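Local atomic coordinates of protein (sliding clamp) (Enterobacteria phage RB69, PDB entry 1B77), a protein that probably encircles DNA as a trimeric ring and tethers the phage DNA polymerase to its template, so that synthesis stays processive. Residues A[8-13]-A[212-217]; A[26-31]-A[37-42]; A[203-208]-A[222-227]. All coordinates share one frame; numbering follows the deposited sequence.

Interaction 1: residues A[8-13]-A[212-217]; sequences IAILKN and SQVSYV
N13 swings its amide out from the helix with CG opposite the backbone N (chi1 171°), while Y216 sets its ring beside its own backbone N, and these two settings bring the side chains together from opposite directions. The phenol O-H of Y216 is the donor and OD1 of N13 the acceptor, with OH and OD1 2.6 Å apart. OD1 of N13 comes to the edge of the Y216 ring, in its plane, with the amide plane nearly perpendicular to the ring (85°). The hydroxyl stands above the carbonyl plane, at a C=O...donor angle of 110°, and does not sit on a lone pair. Two further bonds hold the pair in place: ND2 of N13 bonds to the carbonyl O of K188, and the OH of Y216 also bonds to the backbone N of Q190. The hydroxyl of the buried Y216 thus has two partners, OD1 of N13 and the N of Q190.

One helical turn back, the contact turns mainly apolar. I10 directs CG2 at V214, and the two CG2 methyls meet at 3.7 Å as the side chains run alongside one another, pointing opposite ways. The other branch of V214, CG1, rests 3.6 Å above one face of the Y216 ring, toward its rim, so this valine links the isoleucine to the tyrosine. Q213, with its chain extended beyond CG, covers the exposed margin beside I10.

The arrangement is helix-on-sheet packing, and it joins the N-terminal and C-terminal halves of the chain. Helix 5-15 lies against a six-stranded antiparallel sheet in which strand 215-219 runs between strands 38-44 and 204-210; V214 touches A42, Y216 touches A40, and the backbone of Y216 bonds to F209.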
ATOM      1  N   ILE A   8      -5.461  23.843   1.261  1.00 29.44           N
ATOM      2  CA  ILE A   8      -4.478  22.801   1.523  1.00 28.25           C
ATOM      3  C   ILE A   8      -4.379  21.814   0.370  1.00 27.47           C
ATOM      4  O   ILE A   8      -3.284  21.379   0.007  1.00 26.92           O
ATOM      5  CB  ILE A   8      -4.818  22.027   2.824  1.00 28.27           C
ATOM      6  CG1 ILE A   8      -4.655  22.957   4.038  1.00 28.63           C
ATOM      7  CG2 ILE A   8      -3.918  20.797   2.954  1.00 27.98           C
ATOM      8  CD1 ILE A   8      -5.048  22.333   5.381  1.00 27.62           C
ATOM      9  N   ALA A   9      -5.523  21.458  -0.205  1.00 26.58           N
ATOM     10  CA  ALA A   9      -5.535  20.517  -1.318  1.00 25.96           C
ATOM     11  C   ALA A   9      -4.839  21.111  -2.541  1.00 25.55           C
ATOM     12  O   ALA A   9      -4.143  20.402  -3.264  1.00 25.34           O
ATOM     13  CB  ALA A   9      -6.975  20.118  -1.667  1.00 26.11           C
ATOM     14  N   ILE A  10      -5.014  22.407  -2.776  1.00 24.83           N
ATOM     15  CA  ILE A  10      -4.363  23.012  -3.926  1.00 24.58           C
ATOM     16  C   ILE A  10      -2.870  23.148  -3.661  1.00 24.16           C
ATOM     17  O   ILE A  10      -2.054  22.979  -4.574  1.00 23.92           O
ATOM     18  CB  ILE A  10      -4.967  24.386  -4.271  1.00 24.93           C
ATOM     19  CG1 ILE A  10      -6.443  24.211  -4.653  1.00 25.57           C
ATOM     20  CG2 ILE A  10      -4.206  25.000  -5.444  1.00 24.74           C
ATOM     21  CD1 ILE A  10      -7.214  25.520  -4.915  1.00 25.97           C
ATOM     22  N   LEU A  11      -2.509  23.440  -2.415  1.00 23.10           N
ATOM     23  CA  LEU A  11      -1.100  23.564  -2.059  1.00 22.68           C
ATOM     24  C   LEU A  11      -0.386  22.226  -2.224  1.00 22.47           C
ATOM     25  O   LEU A  11       0.812  22.179  -2.515  1.00 22.42           O
ATOM     26  CB  LEU A  11      -0.952  24.057  -0.615  1.00 22.48           C
ATOM     27  CG  LEU A  11      -1.122  25.566  -0.460  1.00 22.13           C
ATOM     28  CD1 LEU A  11      -1.175  25.945   1.010  1.00 22.01           C
ATOM     29  CD2 LEU A  11       0.043  26.267  -1.183  1.00 21.89           C
ATOM     30  N   LYS A  12      -1.128  21.142  -2.035  1.00 22.39           N
ATOM     31  CA  LYS A  12      -0.564  19.810  -2.178  1.00 22.76           C
ATOM     32  C   LYS A  12      -0.268  19.544  -3.661  1.00 22.42           C
ATOM     33  O   LYS A  12       0.713  18.877  -3.987  1.00 21.92           O
ATOM     34  CB  LYS A  12      -1.523  18.756  -1.616  1.00 23.86           C
ATOM     35  CG  LYS A  12      -0.814  17.492  -1.131  1.00 25.63           C
ATOM     36  CD  LYS A  12      -1.769  16.472  -0.509  1.00 26.92           C
ATOM     37  CE  LYS A  12      -0.993  15.253   0.042  1.00 28.03           C
ATOM     38  NZ  LYS A  12      -0.087  15.586   1.208  1.00 29.03           N
ATOM     39  N   ASN A  13      -1.101  20.069  -4.560  1.00 21.73           N
ATOM     40  CA  ASN A  13      -0.849  19.889  -5.992  1.00 21.77           C
ATOM     41  C   ASN A  13       0.400  20.692  -6.361  1.00 21.78           C
ATOM     42  O   ASN A  13       1.223  20.240  -7.152  1.00 22.01           O
ATOM     43  CB  ASN A  13      -2.048  20.365  -6.825  1.00 21.54           C
ATOM     44  CG  ASN A  13      -1.749  20.406  -8.328  1.00 21.59           C
ATOM     45  OD1 ASN A  13      -1.614  21.482  -8.914  1.00 21.19           O
ATOM     46  ND2 ASN A  13      -1.647  19.235  -8.952  1.00 20.56           N
ATOM     47  N   SER A 212     -11.772  26.424 -12.860  1.00 32.41           N
ATOM     48  CA  SER A 212     -12.346  27.402 -11.953  1.00 32.52           C
ATOM     49  C   SER A 212     -11.515  27.490 -10.679  1.00 32.41           C
ATOM     50  O   SER A 212     -11.665  28.428  -9.901  1.00 32.69           O
ATOM     51  CB  SER A 212     -13.775  27.007 -11.603  1.00 32.72           C
ATOM     52  OG  SER A 212     -13.805  25.731 -10.989  1.00 33.43           O
ATOM     53  N   GLN A 213     -10.636  26.513 -10.473  1.00 32.02           N
ATOM     54  CA  GLN A 213      -9.799  26.470  -9.277  1.00 31.89           C
ATOM     55  C   GLN A 213      -8.325  26.804  -9.468  1.00 31.21           C
ATOM     56  O   GLN A 213      -7.719  27.461  -8.629  1.00 31.15           O
ATOM     57  CB  GLN A 213      -9.891  25.088  -8.626  1.00 32.97           C
ATOM     58  CG  GLN A 213     -10.942  24.960  -7.539  1.00 34.32           C
ATOM     59  CD  GLN A 213     -10.896  23.604  -6.854  1.00 35.28           C
ATOM     60  OE1 GLN A 213      -9.825  23.127  -6.450  1.00 35.23           O
ATOM     61  NE2 GLN A 213     -12.060  22.976  -6.715  1.00 35.64           N
ATOM     62  N   VAL A 214      -7.738  26.349 -10.565  1.00 30.56           N
ATOM     63  CA  VAL A 214      -6.320  26.592 -10.792  1.00 29.64           C
ATOM     64  C   VAL A 214      -5.970  26.853 -12.259  1.00 28.92           C
ATOM     65  O   VAL A 214      -6.660  26.383 -13.162  1.00 28.53           O
ATOM     66  CB  VAL A 214      -5.476  25.373 -10.302  1.00 29.57           C
ATOM     67  CG1 VAL A 214      -3.987  25.619 -10.541  1.00 29.66           C
ATOM     68  CG2 VAL A 214      -5.726  25.123  -8.829  1.00 30.04           C
ATOM     69  N   SER A 215      -4.895  27.607 -12.479  1.00 27.87           N
ATOM     70  CA  SER A 215      -4.415  27.899 -13.825  1.00 27.45           C
ATOM     71  C   SER A 215      -2.977  27.421 -13.926  1.00 26.38           C
ATOM     72  O   SER A 215      -2.171  27.725 -13.060  1.00 26.17           O
ATOM     73  CB  SER A 215      -4.464  29.398 -14.120  1.00 27.56           C
ATOM     74  OG  SER A 215      -5.765  29.799 -14.527  1.00 29.61           O
ATOM     75  N   TYR A 216      -2.663  26.663 -14.970  1.00 25.67           N
ATOM     76  CA  TYR A 216      -1.302  26.175 -15.160  1.00 25.31           C
ATOM     77  C   TYR A 216      -0.749  26.673 -16.481  1.00 25.58           C
ATOM     78  O   TYR A 216      -1.488  26.806 -17.458  1.00 25.91           O
ATOM     79  CB  TYR A 216      -1.234  24.646 -15.202  1.00 24.62           C
ATOM     80  CG  TYR A 216      -1.791  23.907 -14.012  1.00 23.85           C
ATOM     81  CD1 TYR A 216      -3.140  23.591 -13.940  1.00 23.76           C
ATOM     82  CD2 TYR A 216      -0.955  23.467 -12.987  1.00 23.87           C
ATOM     83  CE1 TYR A 216      -3.652  22.842 -12.885  1.00 23.49           C
ATOM     84  CE2 TYR A 216      -1.461  22.713 -11.918  1.00 23.79           C
ATOM     85  CZ  TYR A 216      -2.811  22.404 -11.882  1.00 23.57           C
ATOM     86  OH  TYR A 216      -3.323  21.633 -10.866  1.00 23.74           O
ATOM     87  N   VAL A 217       0.548  26.960 -16.500  1.00 25.57           N
ATOM     88  CA  VAL A 217       1.228  27.380 -17.721  1.00 25.78           C
ATOM     89  C   VAL A 217       2.390  26.408 -17.903  1.00 26.23           C
ATOM     90  O   VAL A 217       3.275  26.295 -17.047  1.00 25.80           O
ATOM     91  CB  VAL A 217       1.782  28.822 -17.649  1.00 25.86           C
ATOM     92  CG1 VAL A 217       2.672  29.089 -18.873  1.00 25.26           C
ATOM     93  CG2 VAL A 217       0.625  29.832 -17.630  1.00 25.52           C
TER

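Interaction 2: residues A[26-31]-A[37-42]; sequences GKFIMT and TTYAEA
I29 and A42 exchange both backbone hydrogen bonds, with I29 N to A42 O at 3.0 Å and nearly straight (168° at the hydrogen). T31 and A40 repeat the pattern two residues on, and M30 faces E41 in the non-hydrogen-bonded pair between them. The enclosed side of the ladder is the one carrying I29, T31, A40 and A42. Here the alanines present single methyls: CG2 of T31 lies 4.0 Å from CB of A40, and CG1 of I29 lies 4.2 Å from CB of A42. Helix 5-15 closes over this side, with L11 and F14 against I29, and F14 also against T31 and A40.

These strands form a beta hairpin, 28-32 with 38-44, at one margin of the six-stranded antiparallel sheet; strand 28-32 is outermost within the chain.

The other side is partly open to solvent: F28, M30 and E41 are partly exposed there, while Y39 is buried. M30 has CG between its backbone N and carbonyl carbon (chi1 62°), and its extended chain carries SD to the edge of the Y39 ring, near its plane, a Met-aromatic contact with SD 3.6 Å from OH of Y39. The hydroxyl of Y39 donates along its own strand to E41, OH to OE1 2.6 Å, using the anti lone pair of the carboxylate, and also bonds to the N of I107. That bond keeps OE1 where it meets the F28 ring edge, in plane, with ring and carboxylate planes 89° apart; CZ of F28 also lies 3.7 Å from CB of E41. Beyond F28 the chain turns a corner at K27, whose exposed side chain extends past E47.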
ATOM      1  N   GLY A  26      -1.837  37.968   1.040  1.00 27.43           N
ATOM      2  CA  GLY A  26      -2.893  38.134   0.059  1.00 27.40           C
ATOM      3  C   GLY A  26      -3.691  36.855  -0.047  1.00 27.74           C
ATOM      4  O   GLY A  26      -3.487  35.940   0.743  1.00 27.79           O
ATOM      5  N   LYS A  27      -4.609  36.783  -1.008  1.00 27.84           N
ATOM      6  CA  LYS A  27      -5.399  35.571  -1.196  1.00 27.83           C
ATOM      7  C   LYS A  27      -4.965  34.918  -2.479  1.00 27.25           C
ATOM      8  O   LYS A  27      -5.784  34.365  -3.204  1.00 27.12           O
ATOM      9  CB  LYS A  27      -6.897  35.881  -1.264  1.00 28.96           C
ATOM     10  CG  LYS A  27      -7.504  36.129   0.107  1.00 30.60           C
ATOM     11  CD  LYS A  27      -8.993  36.492   0.069  1.00 31.49           C
ATOM     12  CE  LYS A  27      -9.442  36.931   1.454  1.00 32.50           C
ATOM     13  NZ  LYS A  27     -10.909  36.905   1.700  1.00 33.52           N
ATOM     14  N   PHE A  28      -3.660  34.961  -2.734  1.00 26.69           N
ATOM     15  CA  PHE A  28      -3.106  34.414  -3.958  1.00 26.18           C
ATOM     16  C   PHE A  28      -1.839  33.565  -3.733  1.00 26.03           C
ATOM     17  O   PHE A  28      -0.960  33.910  -2.936  1.00 25.57           O
ATOM     18  CB  PHE A  28      -2.807  35.582  -4.898  1.00 26.26           C
ATOM     19  CG  PHE A  28      -2.182  35.184  -6.199  1.00 26.79           C
ATOM     20  CD1 PHE A  28      -2.940  34.582  -7.195  1.00 26.74           C
ATOM     21  CD2 PHE A  28      -0.834  35.442  -6.441  1.00 26.97           C
ATOM     22  CE1 PHE A  28      -2.368  34.244  -8.415  1.00 26.97           C
ATOM     23  CE2 PHE A  28      -0.249  35.108  -7.656  1.00 27.06           C
ATOM     24  CZ  PHE A  28      -1.020  34.507  -8.648  1.00 27.19           C
ATOM     25  N   ILE A  29      -1.762  32.446  -4.446  1.00 25.52           N
ATOM     26  CA  ILE A  29      -0.612  31.564  -4.355  1.00 25.26           C
ATOM     27  C   ILE A  29      -0.126  31.174  -5.747  1.00 25.48           C
ATOM     28  O   ILE A  29      -0.908  31.097  -6.705  1.00 25.41           O
ATOM     29  CB  ILE A  29      -0.941  30.279  -3.567  1.00 24.72           C
ATOM     30  CG1 ILE A  29      -2.133  29.569  -4.204  1.00 24.37           C
ATOM     31  CG2 ILE A  29      -1.231  30.621  -2.112  1.00 24.71           C
ATOM     32  CD1 ILE A  29      -2.430  28.218  -3.611  1.00 23.86           C
ATOM     33  N   MET A  30       1.175  30.952  -5.860  1.00 25.54           N
ATOM     34  CA  MET A  30       1.768  30.546  -7.119  1.00 25.83           C
ATOM     35  C   MET A  30       3.082  29.818  -6.870  1.00 25.98           C
ATOM     36  O   MET A  30       3.697  29.947  -5.809  1.00 25.29           O
ATOM     37  CB  MET A  30       2.011  31.755  -8.025  1.00 26.12           C
ATOM     38  CG  MET A  30       2.986  32.788  -7.476  1.00 26.61           C
ATOM     39  SD  MET A  30       3.320  34.107  -8.681  1.00 27.44           S
ATOM     40  CE  MET A  30       4.198  35.299  -7.660  1.00 26.92           C
ATOM     41  N   THR A  31       3.505  29.048  -7.860  1.00 26.09           N
ATOM     42  CA  THR A  31       4.746  28.312  -7.756  1.00 26.43           C
ATOM     43  C   THR A  31       5.244  28.027  -9.161  1.00 26.63           C
ATOM     44  O   THR A  31       4.501  28.158 -10.142  1.00 26.37           O
ATOM     45  CB  THR A  31       4.543  26.972  -7.013  1.00 26.76           C
ATOM     46  OG1 THR A  31       5.819  26.356  -6.780  1.00 26.87           O
ATOM     47  CG2 THR A  31       3.674  26.028  -7.840  1.00 25.99           C
ATOM     48  N   THR A  37       9.703  24.480 -16.306  1.00 28.76           N
ATOM     49  CA  THR A  37       8.731  23.956 -17.262  1.00 29.49           C
ATOM     50  C   THR A  37       7.255  24.135 -16.883  1.00 29.72           C
ATOM     51  O   THR A  37       6.407  24.347 -17.753  1.00 30.54           O
ATOM     52  CB  THR A  37       8.957  22.465 -17.507  1.00 29.72           C
ATOM     53  OG1 THR A  37       8.725  21.745 -16.286  1.00 30.83           O
ATOM     54  CG2 THR A  37      10.372  22.220 -17.976  1.00 29.80           C
ATOM     55  N   THR A  38       6.946  24.050 -15.592  1.00 29.45           N
ATOM     56  CA  THR A  38       5.563  24.175 -15.142  1.00 28.85           C
ATOM     57  C   THR A  38       5.297  25.294 -14.133  1.00 28.03           C
ATOM     58  O   THR A  38       6.006  25.431 -13.139  1.00 27.97           O
ATOM     59  CB  THR A  38       5.077  22.831 -14.535  1.00 29.12           C
ATOM     60  OG1 THR A  38       5.056  21.825 -15.556  1.00 29.48           O
ATOM     61  CG2 THR A  38       3.674  22.973 -13.955  1.00 29.34           C
ATOM     62  N   TYR A  39       4.259  26.083 -14.397  1.00 27.11           N
ATOM     63  CA  TYR A  39       3.856  27.183 -13.513  1.00 26.64           C
ATOM     64  C   TYR A  39       2.418  26.954 -13.041  1.00 26.48           C
ATOM     65  O   TYR A  39       1.593  26.432 -13.787  1.00 26.64           O
ATOM     66  CB  TYR A  39       3.922  28.519 -14.264  1.00 26.27           C
ATOM     67  CG  TYR A  39       3.289  29.705 -13.538  1.00 25.64           C
ATOM     68  CD1 TYR A  39       4.014  30.458 -12.609  1.00 25.76           C
ATOM     69  CD2 TYR A  39       1.973  30.088 -13.808  1.00 25.36           C
ATOM     70  CE1 TYR A  39       3.439  31.565 -11.968  1.00 25.75           C
ATOM     71  CE2 TYR A  39       1.387  31.188 -13.175  1.00 25.38           C
ATOM     72  CZ  TYR A  39       2.125  31.923 -12.260  1.00 25.81           C
ATOM     73  OH  TYR A  39       1.558  33.016 -11.641  1.00 25.93           O
ATOM     74  N   ALA A  40       2.118  27.353 -11.809  1.00 26.04           N
ATOM     75  CA  ALA A  40       0.774  27.206 -11.267  1.00 25.99           C
ATOM     76  C   ALA A  40       0.412  28.392 -10.384  1.00 26.33           C
ATOM     77  O   ALA A  40       1.267  28.953  -9.686  1.00 25.78           O
ATOM     78  CB  ALA A  40       0.651  25.908 -10.472  1.00 25.80           C
ATOM     79  N   GLU A  41      -0.863  28.768 -10.418  1.00 26.62           N
ATOM     80  CA  GLU A  41      -1.353  29.877  -9.620  1.00 27.33           C
ATOM     81  C   GLU A  41      -2.827  29.685  -9.315  1.00 27.70           C
ATOM     82  O   GLU A  41      -3.549  29.007 -10.053  1.00 27.14           O
ATOM     83  CB  GLU A  41      -1.158  31.207 -10.354  1.00 27.69           C
ATOM     84  CG  GLU A  41      -1.923  31.315 -11.669  1.00 28.46           C
ATOM     85  CD  GLU A  41      -1.977  32.745 -12.195  1.00 28.45           C
ATOM     86  OE1 GLU A  41      -0.931  33.422 -12.234  1.00 27.83           O
ATOM     87  OE2 GLU A  41      -3.077  33.189 -12.576  1.00 29.92           O
ATOM     88  N   ALA A  42      -3.274  30.302  -8.230  1.00 28.21           N
ATOM     89  CA  ALA A  42      -4.665  30.182  -7.840  1.00 29.05           C
ATOM     90  C   ALA A  42      -5.075  31.204  -6.800  1.00 29.62           C
ATOM     91  O   ALA A  42      -4.268  31.613  -5.964  1.00 29.61           O
ATOM     92  CB  ALA A  42      -4.924  28.778  -7.301  1.00 29.00           C
TER

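Interaction 3: residues A[203-208]-A[222-227]; sequences DKVAAK and ADSTHD
V205 reaches two residues of 222-227 by dividing its methyls between them. With chi1 at -71°, CG1 lies beside the backbone N and opposite the carbonyl carbon, while CG2 falls between the two. CG2 comes to 4.0 Å from OG of S224 and 4.1 Å from CB of the same serine; CG1 comes to 4.1 Å from ND1 of H226. These are loose van der Waals contacts, and no hydrogen bond crosses between the segments.

The setting is a junction of two sheets. V205 belongs to strand 204-210 of the six-stranded antiparallel sheet and pairs through its backbone with M220, whereas H226 lies on the short strand 225-226, at the margin of a neighbouring five-stranded sheet, where the backbone of T225 bonds to N179 of strand 178-183. The chain thus leaves one sheet after strand 215-219, bends through A222 to S224, and adds a last short strand to the other.

S224 is held in its conformation by partners outside the contact. Its OG, beside the backbone N, bonds to the carbonyl O of E221 and to the N of V181, so what V205 meets is a hydroxyl that already has two partners. H226 sets its CG between its backbone N and carbonyl carbon (chi1 66°), with the imidazole on the side of V205, where the two side chains meet at a slant and ND1 is the nearest ring atom. F178 and F180 also touch this side chain. By contrast, the CB atoms of K204 and T225, the strand neighbours of V205 and H226, point away from the facing segment, in keeping with the alternation of side chains along a strand.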
ATOM      1  N   ASP A 203       9.825  30.716 -32.239  1.00 41.44           N
ATOM      2  CA  ASP A 203      10.433  29.643 -31.462  1.00 41.80           C
ATOM      3  C   ASP A 203       9.841  29.550 -30.052  1.00 41.30           C
ATOM      4  O   ASP A 203      10.268  28.724 -29.244  1.00 41.40           O
ATOM      5  CB  ASP A 203      11.931  29.902 -31.358  1.00 43.29           C
ATOM      6  CG  ASP A 203      12.240  31.151 -30.548  1.00 44.47           C
ATOM      7  OD1 ASP A 203      11.467  32.130 -30.657  1.00 45.20           O
ATOM      8  OD2 ASP A 203      13.251  31.156 -29.813  1.00 45.48           O
ATOM      9  N   LYS A 204       8.866  30.399 -29.748  1.00 40.42           N
ATOM     10  CA  LYS A 204       8.258  30.381 -28.425  1.00 39.42           C
ATOM     11  C   LYS A 204       6.889  29.730 -28.432  1.00 38.30           C
ATOM     12  O   LYS A 204       5.991  30.146 -29.161  1.00 38.45           O
ATOM     13  CB  LYS A 204       8.171  31.801 -27.873  1.00 39.83           C
ATOM     14  CG  LYS A 204       9.526  32.457 -27.782  1.00 40.50           C
ATOM     15  CD  LYS A 204       9.479  33.728 -26.981  1.00 41.28           C
ATOM     16  CE  LYS A 204      10.882  34.231 -26.703  1.00 41.59           C
ATOM     17  NZ  LYS A 204      10.846  35.432 -25.827  1.00 42.23           N
ATOM     18  N   VAL A 205       6.745  28.693 -27.614  1.00 36.73           N
ATOM     19  CA  VAL A 205       5.491  27.966 -27.506  1.00 35.05           C
ATOM     20  C   VAL A 205       5.174  27.679 -26.048  1.00 34.19           C
ATOM     21  O   VAL A 205       6.060  27.362 -25.261  1.00 33.72           O
ATOM     22  CB  VAL A 205       5.550  26.635 -28.280  1.00 34.74           C
ATOM     23  CG1 VAL A 205       5.550  26.912 -29.771  1.00 34.88           C
ATOM     24  CG2 VAL A 205       6.801  25.865 -27.898  1.00 34.21           C
ATOM     25  N   ALA A 206       3.904  27.806 -25.692  1.00 33.49           N
ATOM     26  CA  ALA A 206       3.468  27.549 -24.328  1.00 32.80           C
ATOM     27  C   ALA A 206       1.994  27.205 -24.330  1.00 32.40           C
ATOM     28  O   ALA A 206       1.283  27.468 -25.302  1.00 32.28           O
ATOM     29  CB  ALA A 206       3.727  28.769 -23.445  1.00 32.84           C
ATOM     30  N   ALA A 207       1.539  26.611 -23.235  1.00 31.92           N
ATOM     31  CA  ALA A 207       0.148  26.216 -23.096  1.00 31.65           C
ATOM     32  C   ALA A 207      -0.369  26.624 -21.730  1.00 31.54           C
ATOM     33  O   ALA A 207       0.381  26.665 -20.753  1.00 31.82           O
ATOM     34  CB  ALA A 207       0.016  24.704 -23.265  1.00 31.26           C
ATOM     35  N   LYS A 208      -1.657  26.923 -21.663  1.00 31.36           N
ATOM     36  CA  LYS A 208      -2.276  27.295 -20.409  1.00 31.09           C
ATOM     37  C   LYS A 208      -3.522  26.450 -20.203  1.00 31.17           C
ATOM     38  O   LYS A 208      -4.355  26.324 -21.102  1.00 30.61           O
ATOM     39  CB  LYS A 208      -2.646  28.780 -20.404  1.00 31.43           C
ATOM     40  CG  LYS A 208      -3.374  29.202 -19.142  1.00 31.65           C
ATOM     41  CD  LYS A 208      -3.531  30.704 -19.045  1.00 32.12           C
ATOM     42  CE  LYS A 208      -4.368  31.076 -17.833  1.00 31.93           C
ATOM     43  NZ  LYS A 208      -4.529  32.553 -17.706  1.00 32.36           N
ATOM     44  N   ALA A 222      10.740  21.991 -28.136  1.00 35.01           N
ATOM     45  CA  ALA A 222      11.369  22.615 -29.294  1.00 35.77           C
ATOM     46  C   ALA A 222      10.904  21.991 -30.606  1.00 36.21           C
ATOM     47  O   ALA A 222      10.911  22.647 -31.645  1.00 36.14           O
ATOM     48  CB  ALA A 222      12.890  22.519 -29.175  1.00 35.55           C
ATOM     49  N   ASP A 223      10.492  20.729 -30.561  1.00 37.13           N
ATOM     50  CA  ASP A 223      10.028  20.065 -31.770  1.00 38.23           C
ATOM     51  C   ASP A 223       8.589  20.429 -32.119  1.00 38.72           C
ATOM     52  O   ASP A 223       7.982  19.837 -33.016  1.00 38.74           O
ATOM     53  CB  ASP A 223      10.189  18.547 -31.646  1.00 38.98           C
ATOM     54  CG  ASP A 223       9.748  18.017 -30.298  1.00 40.01           C
ATOM     55  OD1 ASP A 223      10.218  18.542 -29.259  1.00 40.91           O
ATOM     56  OD2 ASP A 223       8.940  17.066 -30.279  1.00 40.60           O
ATOM     57  N   SER A 224       8.041  21.408 -31.408  1.00 38.91           N
ATOM     58  CA  SER A 224       6.688  21.868 -31.687  1.00 39.26           C
ATOM     59  C   SER A 224       6.770  22.655 -32.992  1.00 39.45           C
ATOM     60  O   SER A 224       7.828  23.185 -33.338  1.00 39.37           O
ATOM     61  CB  SER A 224       6.191  22.803 -30.575  1.00 39.17           C
ATOM     62  OG  SER A 224       6.157  22.165 -29.313  1.00 39.29           O
ATOM     63  N   THR A 225       5.659  22.725 -33.715  1.00 39.75           N
ATOM     64  CA  THR A 225       5.598  23.474 -34.967  1.00 40.13           C
ATOM     65  C   THR A 225       4.205  24.074 -35.109  1.00 40.50           C
ATOM     66  O   THR A 225       3.220  23.452 -34.720  1.00 40.36           O
ATOM     67  CB  THR A 225       5.869  22.571 -36.197  1.00 40.06           C
ATOM     68  OG1 THR A 225       4.958  21.465 -36.190  1.00 39.71           O
ATOM     69  CG2 THR A 225       7.301  22.053 -36.183  1.00 40.07           C
ATOM     70  N   HIS A 226       4.130  25.288 -35.652  1.00 41.09           N
ATOM     71  CA  HIS A 226       2.850  25.958 -35.853  1.00 41.64           C
ATOM     72  C   HIS A 226       2.908  26.936 -37.027  1.00 42.49           C
ATOM     73  O   HIS A 226       3.989  27.314 -37.478  1.00 42.19           O
ATOM     74  CB  HIS A 226       2.438  26.719 -34.596  1.00 40.98           C
ATOM     75  CG  HIS A 226       3.338  27.864 -34.266  1.00 40.55           C
ATOM     76  ND1 HIS A 226       4.569  27.696 -33.661  1.00 40.56           N
ATOM     77  CD2 HIS A 226       3.202  29.192 -34.474  1.00 40.16           C
ATOM     78  CE1 HIS A 226       5.145  28.876 -33.509  1.00 40.12           C
ATOM     79  NE2 HIS A 226       4.340  29.799 -33.993  1.00 40.25           N
ATOM     80  N   ASP A 227       1.731  27.348 -37.492  1.00 43.75           N
ATOM     81  CA  ASP A 227       1.595  28.279 -38.612  1.00 45.10           C
ATOM     82  C   ASP A 227       1.485  29.728 -38.154  1.00 45.48           C
ATOM     83  O   ASP A 227       1.823  30.641 -38.904  1.00 45.88           O
ATOM     84  CB  ASP A 227       0.341  27.948 -39.428  1.00 45.87           C
ATOM     85  CG  ASP A 227       0.466  26.655 -40.205  1.00 47.10           C
ATOM     86  OD1 ASP A 227       0.999  25.666 -39.655  1.00 47.96           O
ATOM     87  OD2 ASP A 227       0.014  26.622 -41.370  1.00 47.78           O
TER

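How the interactions relate
Interactions 1 and 2 are adjacent parts of one sheet and the helix packed on it, their centres about 8 Å apart: strands 215-219 and 38-44 pair side by side, with probable hydrogen bonds between Y39 N and V217 O (2.8 Å) and between S215 N and E41 O (3.1 Å). Along the chain, the hairpin of interaction 2 falls between the two segments of interaction 1. Interaction 3 lies farther out, its centre about 24 Å from that of interaction 1 and 22 Å from that of interaction 2. It still joins the same sheet, because strand 204-210 flanks 215-219; CG of K208 packs 3.5 Å from O of Y216. Interactions 2 and 3 do not touch, their nearest atoms being about 5 Å apart.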